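Local coordinates for kinetochore protein Mis16 (Schizosaccharomyces japonicus, PDB 4XYH), which recognises histone H4 and, independently, the CENP-A chaperone Scm3, and probably takes part as a WD-repeat chromatin regulator in centromere assembly, at residues L49-L54 with T79-N84; R348-W353 with G379-R384; L54-F59 with A399-D404. All coordinates share one frame; numbering follows the deposited sequence.

Interaction 1. Residues L49-L54 with T79-N84; sequences LEWPSL and TQTSGN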
ATOM      1  N   LEU A  49       0.637 -17.769   5.078  1.00 27.84           N
ATOM      2  CA  LEU A  49      -0.759 -17.508   5.420  1.00 29.18           C
ATOM      3  C   LEU A  49      -1.676 -18.583   4.844  1.00 24.49           C
ATOM      4  O   LEU A  49      -1.433 -19.090   3.756  1.00 30.50           O
ATOM      5  CB  LEU A  49      -1.181 -16.120   4.911  1.00 24.19           C
ATOM      6  CG  LEU A  49      -0.409 -14.919   5.470  1.00 25.57           C
ATOM      7  CD1 LEU A  49      -0.858 -13.624   4.808  1.00 26.59           C
ATOM      8  CD2 LEU A  49      -0.586 -14.825   6.972  1.00 27.68           C
ATOM      9  N   GLU A  50      -2.740 -18.909   5.564  1.00 28.09           N
ATOM     10  CA  GLU A  50      -3.730 -19.859   5.068  1.00 29.40           C
ATOM     11  C   GLU A  50      -4.283 -19.425   3.713  1.00 30.44           C
ATOM     12  O   GLU A  50      -4.349 -20.214   2.779  1.00 30.14           O
ATOM     13  CB  GLU A  50      -4.860 -20.023   6.078  1.00 25.42           C
ATOM     14  CG  GLU A  50      -6.002 -20.882   5.568  1.00 40.59           C
ATOM     15  CD  GLU A  50      -7.017 -21.233   6.651  1.00 47.02           C
ATOM     16  OE1 GLU A  50      -6.839 -20.784   7.805  1.00 54.09           O
ATOM     17  OE2 GLU A  50      -7.988 -21.965   6.348  1.00 49.83           O
ATOM     18  N   TRP A  51      -4.674 -18.160   3.601  1.00 31.17           N
ATOM     19  CA  TRP A  51      -5.040 -17.598   2.307  1.00 27.06           C
ATOM     20  C   TRP A  51      -4.100 -16.461   1.977  1.00 26.79           C
ATOM     21  O   TRP A  51      -3.554 -15.823   2.875  1.00 23.62           O
ATOM     22  CB  TRP A  51      -6.479 -17.076   2.301  1.00 28.04           C
ATOM     23  CG  TRP A  51      -7.503 -18.096   2.626  1.00 33.19           C
ATOM     24  CD1 TRP A  51      -8.049 -18.357   3.852  1.00 33.06           C
ATOM     25  CD2 TRP A  51      -8.112 -19.003   1.712  1.00 34.24           C
ATOM     26  NE1 TRP A  51      -8.963 -19.369   3.753  1.00 33.59           N
ATOM     27  CE2 TRP A  51      -9.023 -19.787   2.450  1.00 36.31           C
ATOM     28  CE3 TRP A  51      -7.978 -19.230   0.333  1.00 34.34           C
ATOM     29  CZ2 TRP A  51      -9.801 -20.785   1.857  1.00 41.18           C
ATOM     30  CZ3 TRP A  51      -8.751 -20.220  -0.256  1.00 36.97           C
ATOM     31  CH2 TRP A  51      -9.651 -20.986   0.506  1.00 35.06           C
ATOM     32  N   PRO A  52      -3.916 -16.182   0.686  1.00 25.53           N
ATOM     33  CA  PRO A  52      -3.189 -14.952   0.358  1.00 24.55           C
ATOM     34  C   PRO A  52      -3.894 -13.707   0.918  1.00 27.60           C
ATOM     35  O   PRO A  52      -5.134 -13.673   1.031  1.00 21.15           O
ATOM     36  CB  PRO A  52      -3.187 -14.935  -1.172  1.00 27.76           C
ATOM     37  CG  PRO A  52      -4.335 -15.818  -1.575  1.00 24.18           C
ATOM     38  CD  PRO A  52      -4.448 -16.862  -0.507  1.00 26.54           C
ATOM     39  N   SER A  53      -3.096 -12.710   1.295  1.00 21.49           N
ATOM     40  CA  SER A  53      -3.619 -11.397   1.611  1.00 21.89           C
ATOM     41  C   SER A  53      -3.224 -10.423   0.507  1.00 20.50           C
ATOM     42  O   SER A  53      -2.093 -10.453   0.019  1.00 23.03           O
ATOM     43  CB  SER A  53      -3.101 -10.910   2.967  1.00 22.20           C
ATOM     44  OG  SER A  53      -3.645  -9.626   3.268  1.00 21.59           O
ATOM     45  N   LEU A  54      -4.155  -9.567   0.110  1.00 18.11           N
ATOM     46  CA  LEU A  54      -3.868  -8.524  -0.875  1.00 20.00           C
ATOM     47  C   LEU A  54      -3.407  -7.226  -0.213  1.00 19.01           C
ATOM     48  O   LEU A  54      -2.975  -6.285  -0.896  1.00 20.00           O
ATOM     49  CB  LEU A  54      -5.106  -8.243  -1.724  1.00 16.19           C
ATOM     50  CG  LEU A  54      -5.510  -9.396  -2.639  1.00 23.40           C
ATOM     51  CD1 LEU A  54      -6.912  -9.206  -3.203  1.00 19.33           C
ATOM     52  CD2 LEU A  54      -4.485  -9.478  -3.761  1.00 21.76           C
ATOM     53  N   THR A  79      -7.968 -11.486   3.498  1.00 18.72           N
ATOM     54  CA  THR A  79      -7.925 -12.750   2.783  1.00 20.93           C
ATOM     55  C   THR A  79      -8.366 -12.570   1.342  1.00 22.51           C
ATOM     56  O   THR A  79      -9.117 -11.655   1.000  1.00 21.30           O
ATOM     57  CB  THR A  79      -8.834 -13.845   3.414  1.00 21.54           C
ATOM     58  OG1 THR A  79     -10.212 -13.459   3.286  1.00 21.65           O
ATOM     59  CG2 THR A  79      -8.485 -14.088   4.870  1.00 18.04           C
ATOM     60  N   GLN A  80      -7.897 -13.469   0.498  1.00 26.22           N
ATOM     61  CA  GLN A  80      -8.420 -13.589  -0.846  1.00 26.50           C
ATOM     62  C   GLN A  80      -8.747 -15.056  -1.061  1.00 28.51           C
ATOM     63  O   GLN A  80      -7.844 -15.868  -1.257  1.00 32.97           O
ATOM     64  CB  GLN A  80      -7.410 -13.083  -1.875  1.00 25.17           C
ATOM     65  CG  GLN A  80      -7.857 -13.268  -3.316  1.00 30.68           C
ATOM     66  CD  GLN A  80      -6.719 -13.052  -4.290  1.00 32.82           C
ATOM     67  OE1 GLN A  80      -5.557 -13.331  -3.982  1.00 31.26           O
ATOM     68  NE2 GLN A  80      -7.042 -12.536  -5.464  1.00 26.42           N
ATOM     69  N   THR A  81     -10.029 -15.403  -0.978  1.00 30.76           N
ATOM     70  CA  THR A  81     -10.469 -16.783  -1.180  1.00 32.79           C
ATOM     71  C   THR A  81     -11.009 -16.956  -2.592  1.00 33.05           C
ATOM     72  O   THR A  81     -11.201 -18.078  -3.046  1.00 40.34           O
ATOM     73  CB  THR A  81     -11.573 -17.216  -0.176  1.00 32.75           C
ATOM     74  OG1 THR A  81     -12.783 -16.498  -0.453  1.00 28.78           O
ATOM     75  CG2 THR A  81     -11.151 -16.982   1.274  1.00 28.59           C
ATOM     76  N   SER A  82     -11.259 -15.836  -3.268  1.00 35.04           N
ATOM     77  CA  SER A  82     -11.804 -15.822  -4.629  1.00 37.77           C
ATOM     78  C   SER A  82     -13.139 -16.579  -4.745  1.00 45.13           C
ATOM     79  O   SER A  82     -13.304 -17.413  -5.639  1.00 46.64           O
ATOM     80  CB  SER A  82     -10.795 -16.425  -5.624  1.00 42.53           C
ATOM     81  OG  SER A  82      -9.446 -16.116  -5.298  1.00 38.13           O
ATOM     82  N   GLY A  83     -14.080 -16.312  -3.844  1.00 46.43           N
ATOM     83  CA  GLY A  83     -15.381 -16.973  -3.879  1.00 40.36           C
ATOM     84  C   GLY A  83     -15.442 -18.365  -3.253  1.00 45.84           C
ATOM     85  O   GLY A  83     -16.532 -18.919  -3.045  1.00 43.47           O
ATOM     86  N   ASN A  84     -14.276 -18.925  -2.931  1.00 41.84           N
ATOM     87  CA  ASN A  84     -14.181 -20.290  -2.411  1.00 46.41           C
ATOM     88  C   ASN A  84     -14.521 -20.462  -0.924  1.00 48.50           C
ATOM     89  O   ASN A  84     -14.737 -21.589  -0.456  1.00 47.76           O
ATOM     90  CB  ASN A  84     -12.772 -20.835  -2.653  1.00 45.57           C
ATOM     91  CG  ASN A  84     -12.324 -20.675  -4.094  1.00 52.23           C
ATOM     92  OD1 ASN A  84     -13.138 -20.436  -4.993  1.00 52.03           O
ATOM     93  ND2 ASN A  84     -11.018 -20.806  -4.321  1.00 49.95           N
TER
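With CG anti to the carbonyl carbon (chi1 -59°), Trp51 presents one face of its indole to Thr81 CG2, which is likewise anti to its own carbonyl carbon. The methyl sits over that face in a CH-pi contact, 3.8 Å from Thr81 CG2 to the centroid of the six-membered ring of Trp51 and 17° off the ring normal. With CG2 spent on the ring, Thr81 OG1 points to another partner, the carbonyl of Asp85. The hydrocarbon contact continues at the base of the indole, where Trp51 CB lies 4.2 Å from Thr79 CB.

Gln80 is extended beyond CG, with CG anti to its backbone N (chi1 176°), and crosses Pro52 at about a right angle. Pro52 CG lies 3.5 Å from Gln80 O and 3.7 Å from Gln80 OE1, while Leu54 CD1 covers the amide, 4.0 Å from Gln80 CD. The proline ring thus packs against the backbone carbonyl as well as the side-chain amide of the same residue. Between the backbones, Gln80 N gives a weak, bent hydrogen bond to Pro52 O at 2.8 Å, and Thr79 CA lies 3.4 Å from Pro52 O in a CA-H...O contact. Beyond Thr81 the chain reverses in a type I' turn ending at Asn84.

Both segments are loops: 49-54 links strand 41-48 to strand 56-58, and the loop 79-84 links strands 70-77 and 87-97. Pro52 also touches Asn405, which precedes strand 406-412, so neighbouring blades of the WD40 beta-propeller, one holding strand 41-48 and the other beginning with strand 56-58, are joined here loop to loop.

Interaction 2. Residues R348-W353 with G379-R384; sequences RRVCVW and GGHTNR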
ATOM      1  N   ARG A 348       9.373  -9.470  -8.530  1.00 27.25           N
ATOM      2  CA  ARG A 348       9.457 -10.185  -7.248  1.00 27.76           C
ATOM      3  C   ARG A 348      10.430  -9.536  -6.261  1.00 29.84           C
ATOM      4  O   ARG A 348      10.749 -10.119  -5.228  1.00 32.85           O
ATOM      5  CB  ARG A 348       9.845 -11.662  -7.455  1.00 30.65           C
ATOM      6  CG  ARG A 348       8.987 -12.439  -8.468  1.00 28.22           C
ATOM      7  CD  ARG A 348       9.499 -13.871  -8.635  1.00 32.99           C
ATOM      8  NE  ARG A 348      10.913 -13.884  -9.016  1.00 37.18           N
ATOM      9  CZ  ARG A 348      11.350 -13.826 -10.273  1.00 33.44           C
ATOM     10  NH1 ARG A 348      10.487 -13.763 -11.264  1.00 36.43           N
ATOM     11  NH2 ARG A 348      12.651 -13.824 -10.538  1.00 35.24           N
ATOM     12  N   ARG A 349      10.882  -8.321  -6.566  1.00 28.62           N
ATOM     13  CA  ARG A 349      11.828  -7.618  -5.700  1.00 30.02           C
ATOM     14  C   ARG A 349      11.183  -6.438  -4.969  1.00 27.60           C
ATOM     15  O   ARG A 349      10.233  -5.814  -5.462  1.00 27.43           O
ATOM     16  CB  ARG A 349      13.026  -7.114  -6.513  1.00 27.40           C
ATOM     17  CG  ARG A 349      13.765  -8.190  -7.286  1.00 32.57           C
ATOM     18  CD  ARG A 349      14.540  -9.110  -6.348  1.00 37.20           C
ATOM     19  NE  ARG A 349      15.164 -10.214  -7.072  1.00 40.45           N
ATOM     20  CZ  ARG A 349      14.737 -11.476  -7.038  1.00 40.43           C
ATOM     21  NH1 ARG A 349      13.680 -11.827  -6.295  1.00 35.16           N
ATOM     22  NH2 ARG A 349      15.378 -12.392  -7.748  1.00 39.95           N
ATOM     23  N   VAL A 350      11.703  -6.137  -3.787  1.00 26.74           N
ATOM     24  CA  VAL A 350      11.369  -4.887  -3.102  1.00 22.02           C
ATOM     25  C   VAL A 350      12.634  -4.023  -3.036  1.00 22.46           C
ATOM     26  O   VAL A 350      13.629  -4.409  -2.440  1.00 24.13           O
ATOM     27  CB  VAL A 350      10.809  -5.136  -1.691  1.00 21.77           C
ATOM     28  CG1 VAL A 350      10.485  -3.822  -1.016  1.00 20.66           C
ATOM     29  CG2 VAL A 350       9.540  -5.996  -1.760  1.00 24.26           C
ATOM     30  N   CYS A 351      12.608  -2.864  -3.673  1.00 21.47           N
ATOM     31  CA  CYS A 351      13.768  -1.981  -3.660  1.00 24.29           C
ATOM     32  C   CYS A 351      13.588  -0.825  -2.679  1.00 23.58           C
ATOM     33  O   CYS A 351      12.524  -0.216  -2.607  1.00 21.91           O
ATOM     34  CB  CYS A 351      14.040  -1.438  -5.065  1.00 24.59           C
ATOM     35  SG  CYS A 351      14.599  -2.715  -6.260  1.00 33.63           S
ATOM     36  N   VAL A 352      14.638  -0.540  -1.917  1.00 23.06           N
ATOM     37  CA  VAL A 352      14.659   0.633  -1.055  1.00 23.85           C
ATOM     38  C   VAL A 352      15.567   1.672  -1.705  1.00 26.99           C
ATOM     39  O   VAL A 352      16.698   1.350  -2.082  1.00 26.29           O
ATOM     40  CB  VAL A 352      15.165   0.301   0.362  1.00 23.70           C
ATOM     41  CG1 VAL A 352      15.058   1.527   1.268  1.00 21.56           C
ATOM     42  CG2 VAL A 352      14.408  -0.894   0.934  1.00 20.64           C
ATOM     43  N   TRP A 353      15.069   2.900  -1.851  1.00 22.64           N
ATOM     44  CA  TRP A 353      15.802   3.960  -2.534  1.00 20.45           C
ATOM     45  C   TRP A 353      16.182   5.088  -1.590  1.00 24.63           C
ATOM     46  O   TRP A 353      15.434   5.413  -0.666  1.00 27.81           O
ATOM     47  CB  TRP A 353      14.982   4.541  -3.677  1.00 19.62           C
ATOM     48  CG  TRP A 353      14.405   3.531  -4.621  1.00 26.29           C
ATOM     49  CD1 TRP A 353      13.217   2.876  -4.489  1.00 23.84           C
ATOM     50  CD2 TRP A 353      14.974   3.085  -5.860  1.00 24.90           C
ATOM     51  NE1 TRP A 353      13.014   2.046  -5.560  1.00 24.12           N
ATOM     52  CE2 TRP A 353      14.075   2.157  -6.419  1.00 25.88           C
ATOM     53  CE3 TRP A 353      16.153   3.384  -6.553  1.00 26.12           C
ATOM     54  CZ2 TRP A 353      14.321   1.512  -7.639  1.00 25.98           C
ATOM     55  CZ3 TRP A 353      16.399   2.741  -7.766  1.00 25.59           C
ATOM     56  CH2 TRP A 353      15.485   1.816  -8.292  1.00 25.14           C
ATOM     57  N   GLY A 379      15.244  -9.627  -1.803  1.00 21.72           N
ATOM     58  CA  GLY A 379      14.997 -10.738  -2.706  1.00 19.53           C
ATOM     59  C   GLY A 379      14.295 -11.934  -2.071  1.00 26.01           C
ATOM     60  O   GLY A 379      14.313 -13.036  -2.620  1.00 21.88           O
ATOM     61  N   GLY A 380      13.650 -11.718  -0.929  1.00 20.58           N
ATOM     62  CA  GLY A 380      13.010 -12.804  -0.202  1.00 21.31           C
ATOM     63  C   GLY A 380      11.688 -13.335  -0.741  1.00 24.21           C
ATOM     64  O   GLY A 380      11.240 -14.407  -0.332  1.00 24.46           O
ATOM     65  N   HIS A 381      11.044 -12.608  -1.649  1.00 22.14           N
ATOM     66  CA  HIS A 381       9.776 -13.091  -2.197  1.00 24.57           C
ATOM     67  C   HIS A 381       9.991 -13.889  -3.468  1.00 26.45           C
ATOM     68  O   HIS A 381      10.825 -13.544  -4.300  1.00 30.04           O
ATOM     69  CB  HIS A 381       8.813 -11.932  -2.449  1.00 19.76           C
ATOM     70  CG  HIS A 381       8.283 -11.319  -1.194  1.00 22.74           C
ATOM     71  ND1 HIS A 381       7.404 -11.982  -0.360  1.00 23.08           N
ATOM     72  CD2 HIS A 381       8.525 -10.121  -0.611  1.00 23.26           C
ATOM     73  CE1 HIS A 381       7.116 -11.208   0.673  1.00 24.06           C
ATOM     74  NE2 HIS A 381       7.778 -10.070   0.546  1.00 22.20           N
ATOM     75  N   THR A 382       9.229 -14.969  -3.601  1.00 30.66           N
ATOM     76  CA  THR A 382       9.354 -15.887  -4.735  1.00 34.56           C
ATOM     77  C   THR A 382       8.175 -15.700  -5.682  1.00 36.16           C
ATOM     78  O   THR A 382       7.887 -16.549  -6.524  1.00 36.50           O
ATOM     79  CB  THR A 382       9.401 -17.342  -4.262  1.00 27.74           C
ATOM     80  OG1 THR A 382       8.418 -17.504  -3.238  1.00 26.21           O
ATOM     81  CG2 THR A 382      10.780 -17.674  -3.664  1.00 27.82           C
ATOM     82  N   ASN A 383       7.485 -14.582  -5.518  1.00 30.07           N
ATOM     83  CA  ASN A 383       6.376 -14.237  -6.382  1.00 31.52           C
ATOM     84  C   ASN A 383       6.129 -12.751  -6.353  1.00 29.77           C
ATOM     85  O   ASN A 383       6.745 -12.028  -5.570  1.00 27.19           O
ATOM     86  CB  ASN A 383       5.103 -14.970  -5.970  1.00 33.93           C
ATOM     87  CG  ASN A 383       4.585 -15.862  -7.062  1.00 39.04           C
ATOM     88  OD1 ASN A 383       4.111 -15.383  -8.095  1.00 44.80           O
ATOM     89  ND2 ASN A 383       4.692 -17.166  -6.858  1.00 38.87           N
ATOM     90  N   ARG A 384       5.226 -12.314  -7.218  1.00 26.22           N
ATOM     91  CA  ARG A 384       4.847 -10.921  -7.321  1.00 29.28           C
ATOM     92  C   ARG A 384       4.473 -10.358  -5.959  1.00 24.30           C
ATOM     93  O   ARG A 384       3.751 -10.989  -5.192  1.00 23.92           O
ATOM     94  CB  ARG A 384       3.676 -10.768  -8.283  1.00 27.60           C
ATOM     95  CG  ARG A 384       3.127  -9.369  -8.321  1.00 37.21           C
ATOM     96  CD  ARG A 384       1.749  -9.318  -8.928  1.00 41.79           C
ATOM     97  NE  ARG A 384       1.174  -7.991  -8.765  1.00 45.04           N
ATOM     98  CZ  ARG A 384       0.226  -7.695  -7.887  1.00 45.42           C
ATOM     99  NH1 ARG A 384      -0.268  -8.643  -7.089  1.00 39.20           N
ATOM    100  NH2 ARG A 384      -0.230  -6.448  -7.813  1.00 42.84           N
TER
HETATM  101  O   HOH W   1      11.423  -9.912  -2.640  1.00 24.34           O
HETATM  102  O   HOH W   2      11.849 -14.416  -6.556  1.00 32.74           O
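His381 O, Arg348 and Arg349 come together on one ordered water. It donates to His381 O at 2.6 Å and accepts from Arg348 NE at 2.7 Å and from Arg349 NH1 at 3.2 Å, lying at the edge of the Arg348 guanidinium, in its plane. The bend of the Arg348 chain at chi3 (-56°) turns NE to this water. Arg349, bent at chi2, reaches the same point from the next position, with His381 O at the edge of its guanidinium; its NH2 forms a salt bridge with Glu29 of helix 19-40, which would offset part of the positive charge gathered here. A second water joins the backbones, donating to Arg348 O at 2.7 Å and accepting from His381 N at 2.9 Å. No direct hydrogen bond spans the two segments.

The aliphatic part of Arg348 lies along the loop backbone, CG 3.6 Å from Asn383 C and CD 3.7 Å from Thr382 C. An alanine in place of Arg348 would probably leave the shared water without its NE donor and open a gap over the Thr382-Asn383 peptide.

Val350 CG2 comes within 4.4 Å of His381 CD2, approaching the imidazole obliquely. His381 NE2 is hydrogen-bonded to Ser400 OG, which in turn bonds Trp410 NE1. This His-Ser-Trp network, together with the Gly380-His381 pair in the loop between strand 374-378 and strand 385-390, is the familiar signature of a WD40 blade, and the contact joins it to the preceding blade of the beta-propeller.

Interaction 3. Residues L54-F59 with A399-D404; sequences LTVEWF and ASLADD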
ATOM      1  N   LEU A  54      -4.155  -9.567   0.110  1.00 18.11           N
ATOM      2  CA  LEU A  54      -3.868  -8.524  -0.875  1.00 20.00           C
ATOM      3  C   LEU A  54      -3.407  -7.226  -0.213  1.00 19.01           C
ATOM      4  O   LEU A  54      -2.975  -6.285  -0.896  1.00 20.00           O
ATOM      5  CB  LEU A  54      -5.106  -8.243  -1.724  1.00 16.19           C
ATOM      6  CG  LEU A  54      -5.510  -9.396  -2.639  1.00 23.40           C
ATOM      7  CD1 LEU A  54      -6.912  -9.206  -3.203  1.00 19.33           C
ATOM      8  CD2 LEU A  54      -4.485  -9.478  -3.761  1.00 21.76           C
ATOM      9  N   THR A  55      -3.509  -7.170   1.110  1.00 17.65           N
ATOM     10  CA  THR A  55      -3.293  -5.915   1.826  1.00 18.08           C
ATOM     11  C   THR A  55      -2.546  -6.120   3.147  1.00 18.11           C
ATOM     12  O   THR A  55      -2.676  -7.166   3.799  1.00 19.25           O
ATOM     13  CB  THR A  55      -4.654  -5.204   2.094  1.00 17.64           C
ATOM     14  OG1 THR A  55      -4.434  -3.927   2.729  1.00 16.00           O
ATOM     15  CG2 THR A  55      -5.581  -6.101   2.985  1.00 15.02           C
ATOM     16  N   VAL A  56      -1.754  -5.123   3.534  1.00 15.75           N
ATOM     17  CA  VAL A  56      -1.079  -5.155   4.821  1.00 15.07           C
ATOM     18  C   VAL A  56      -0.832  -3.727   5.280  1.00 19.44           C
ATOM     19  O   VAL A  56      -0.532  -2.852   4.478  1.00 19.35           O
ATOM     20  CB  VAL A  56       0.274  -5.940   4.771  1.00 15.79           C
ATOM     21  CG1 VAL A  56       1.292  -5.250   3.865  1.00 15.28           C
ATOM     22  CG2 VAL A  56       0.866  -6.096   6.168  1.00 16.53           C
ATOM     23  N   GLU A  57      -0.983  -3.498   6.579  1.00 20.72           N
ATOM     24  CA  GLU A  57      -0.746  -2.194   7.178  1.00 18.91           C
ATOM     25  C   GLU A  57      -0.367  -2.411   8.633  1.00 19.36           C
ATOM     26  O   GLU A  57      -1.007  -3.209   9.327  1.00 17.98           O
ATOM     27  CB  GLU A  57      -1.980  -1.290   7.066  1.00 17.79           C
ATOM     28  CG  GLU A  57      -1.661   0.196   7.226  1.00 17.28           C
ATOM     29  CD  GLU A  57      -2.900   1.089   7.233  1.00 21.56           C
ATOM     30  OE1 GLU A  57      -4.007   0.562   7.443  1.00 22.20           O
ATOM     31  OE2 GLU A  57      -2.774   2.327   7.043  1.00 19.85           O
ATOM     32  N   TRP A  58       0.691  -1.730   9.080  1.00 21.84           N
ATOM     33  CA  TRP A  58       1.080  -1.731  10.495  1.00 21.30           C
ATOM     34  C   TRP A  58       0.168  -0.825  11.302  1.00 20.13           C
ATOM     35  O   TRP A  58      -0.081   0.312  10.899  1.00 21.16           O
ATOM     36  CB  TRP A  58       2.519  -1.241  10.693  1.00 20.34           C
ATOM     37  CG  TRP A  58       3.570  -2.120  10.160  1.00 19.46           C
ATOM     38  CD1 TRP A  58       4.156  -2.039   8.936  1.00 21.40           C
ATOM     39  CD2 TRP A  58       4.188  -3.212  10.833  1.00 19.44           C
ATOM     40  NE1 TRP A  58       5.109  -3.019   8.801  1.00 22.26           N
ATOM     41  CE2 TRP A  58       5.142  -3.759   9.952  1.00 20.73           C
ATOM     42  CE3 TRP A  58       4.028  -3.785  12.097  1.00 21.58           C
ATOM     43  CZ2 TRP A  58       5.936  -4.848  10.293  1.00 20.34           C
ATOM     44  CZ3 TRP A  58       4.813  -4.867  12.433  1.00 23.13           C
ATOM     45  CH2 TRP A  58       5.759  -5.388  11.534  1.00 24.38           C
ATOM     46  N   PHE A  59      -0.309  -1.310  12.444  1.00 17.00           N
ATOM     47  CA  PHE A  59      -0.983  -0.442  13.394  1.00 22.32           C
ATOM     48  C   PHE A  59       0.045   0.365  14.201  1.00 26.56           C
ATOM     49  O   PHE A  59       1.130  -0.138  14.533  1.00 22.66           O
ATOM     50  CB  PHE A  59      -1.853  -1.248  14.357  1.00 24.05           C
ATOM     51  CG  PHE A  59      -3.152  -1.731  13.774  1.00 19.10           C
ATOM     52  CD1 PHE A  59      -4.253  -0.898  13.725  1.00 16.48           C
ATOM     53  CD2 PHE A  59      -3.277  -3.039  13.305  1.00 18.98           C
ATOM     54  CE1 PHE A  59      -5.470  -1.351  13.215  1.00 16.04           C
ATOM     55  CE2 PHE A  59      -4.487  -3.501  12.794  1.00 19.13           C
ATOM     56  CZ  PHE A  59      -5.590  -2.651  12.751  1.00 17.31           C
ATOM     57  N   ALA A 399       6.969  -4.617   6.325  1.00 15.22           N
ATOM     58  CA  ALA A 399       6.176  -5.792   6.055  1.00 17.17           C
ATOM     59  C   ALA A 399       5.892  -5.824   4.557  1.00 20.32           C
ATOM     60  O   ALA A 399       5.595  -4.785   3.958  1.00 18.98           O
ATOM     61  CB  ALA A 399       4.868  -5.769   6.865  1.00 14.37           C
ATOM     62  N   SER A 400       5.988  -7.004   3.950  1.00 18.66           N
ATOM     63  CA  SER A 400       5.651  -7.150   2.536  1.00 20.38           C
ATOM     64  C   SER A 400       4.960  -8.482   2.269  1.00 17.18           C
ATOM     65  O   SER A 400       5.250  -9.486   2.920  1.00 21.02           O
ATOM     66  CB  SER A 400       6.902  -7.006   1.653  1.00 20.80           C
ATOM     67  OG  SER A 400       7.968  -7.839   2.095  1.00 20.92           O
ATOM     68  N   LEU A 401       4.039  -8.459   1.315  1.00 17.13           N
ATOM     69  CA  LEU A 401       3.216  -9.608   0.933  1.00 25.14           C
ATOM     70  C   LEU A 401       3.440  -9.979  -0.511  1.00 24.62           C
ATOM     71  O   LEU A 401       3.614  -9.101  -1.356  1.00 23.14           O
ATOM     72  CB  LEU A 401       1.727  -9.307   1.092  1.00 26.25           C
ATOM     73  CG  LEU A 401       1.056  -9.180   2.443  1.00 27.29           C
ATOM     74  CD1 LEU A 401      -0.293  -8.538   2.193  1.00 25.19           C
ATOM     75  CD2 LEU A 401       0.913 -10.560   3.056  1.00 23.91           C
ATOM     76  N   ALA A 402       3.382 -11.271  -0.803  1.00 26.61           N
ATOM     77  CA  ALA A 402       3.477 -11.726  -2.179  1.00 30.75           C
ATOM     78  C   ALA A 402       2.312 -12.660  -2.484  1.00 29.41           C
ATOM     79  O   ALA A 402       1.620 -13.104  -1.566  1.00 28.85           O
ATOM     80  CB  ALA A 402       4.818 -12.412  -2.434  1.00 23.30           C
ATOM     81  N   ASP A 403       2.114 -12.953  -3.769  1.00 29.43           N
ATOM     82  CA  ASP A 403       0.952 -13.720  -4.258  1.00 31.43           C
ATOM     83  C   ASP A 403       0.910 -15.174  -3.810  1.00 31.13           C
ATOM     84  O   ASP A 403      -0.115 -15.823  -3.930  1.00 40.21           O
ATOM     85  CB  ASP A 403       0.897 -13.679  -5.791  1.00 29.96           C
ATOM     86  CG  ASP A 403       0.428 -12.332  -6.314  1.00 43.40           C
ATOM     87  OD1 ASP A 403      -0.223 -11.604  -5.533  1.00 51.14           O
ATOM     88  OD2 ASP A 403       0.702 -11.992  -7.491  1.00 43.73           O
ATOM     89  N   ASP A 404       2.012 -15.683  -3.285  1.00 33.04           N
ATOM     90  CA  ASP A 404       2.075 -17.078  -2.869  1.00 31.92           C
ATOM     91  C   ASP A 404       1.830 -17.282  -1.374  1.00 33.97           C
ATOM     92  O   ASP A 404       2.469 -18.145  -0.772  1.00 35.44           O
ATOM     93  CB  ASP A 404       3.439 -17.673  -3.235  1.00 32.03           C
ATOM     94  CG  ASP A 404       4.616 -16.836  -2.701  1.00 32.88           C
ATOM     95  OD1 ASP A 404       4.418 -16.034  -1.768  1.00 36.18           O
ATOM     96  OD2 ASP A 404       5.741 -16.978  -3.219  1.00 35.11           O
TER
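Apolar side chains carry the contact between Val56 and Trp58 on one strand and Ala399 and Leu401 on the other. Val56 sets CG2 anti to its backbone N, which leads this methyl to Ala399 CB at 4.1 Å, while its CB meets Leu401 CD1 at 3.7 Å, the two side chains crossing obliquely. The same Leu401 methyl reaches past the valine to the backbone, where CD1 is 3.2 Å from Thr55 O. Trp58 brings the NE1-CE2-CZ2 side of its indole to Ala399 CB, which lies 3.4 Å from Trp58 NE1 and 3.7 Å from CE2, in an oblique approach.

Polar groups meet without bonding. Ala399 N stands at the edge of the indole, 3.5 Å from Trp58 NE1, but both are donors, and NE1 is hydrogen-bonded elsewhere. Strands 56-58 and 399-402 run antiparallel at 170°, yet their axes come no nearer than 7.6 Å and they share no hydrogen bond.

The backbone bonds are made within different sheets: Glu57 pairs with Leu76, and Leu401 with Ser386. Two side chains of strand 385-390 cross the divide, Asp387 to Val56 N and Ser389 to Trp58 N. The chemistry therefore implies two propeller blades packed sheet against sheet, held here by the fit of buried hydrocarbon, with directional polar bonds supplied from the adjoining strand.

Interaction 3 is the buried core contact, its centre about 8 Å from the centre of the chain, whereas interactions 1 and 2 are only partly buried and lie farther out. Interactions 1 and 3 share Leu54 and join the same neighbouring blades: Leu49 and Ser53 of the first pack on Leu401 of the third. Interactions 2 and 3 are tied by a probable hydrogen bond between Thr382 and Asp404 and by Ala402 packing on His381 and Arg384, so the 399-404 segment is touched by both of the others. Chemistry follows depth: mainly hydrocarbon in interaction 3, with no hydrogen bond between its segments, a methyl-on-indole contact with one weak backbone bond in interaction 1, and water-bridged arginines in interaction 2, near helix 19-40.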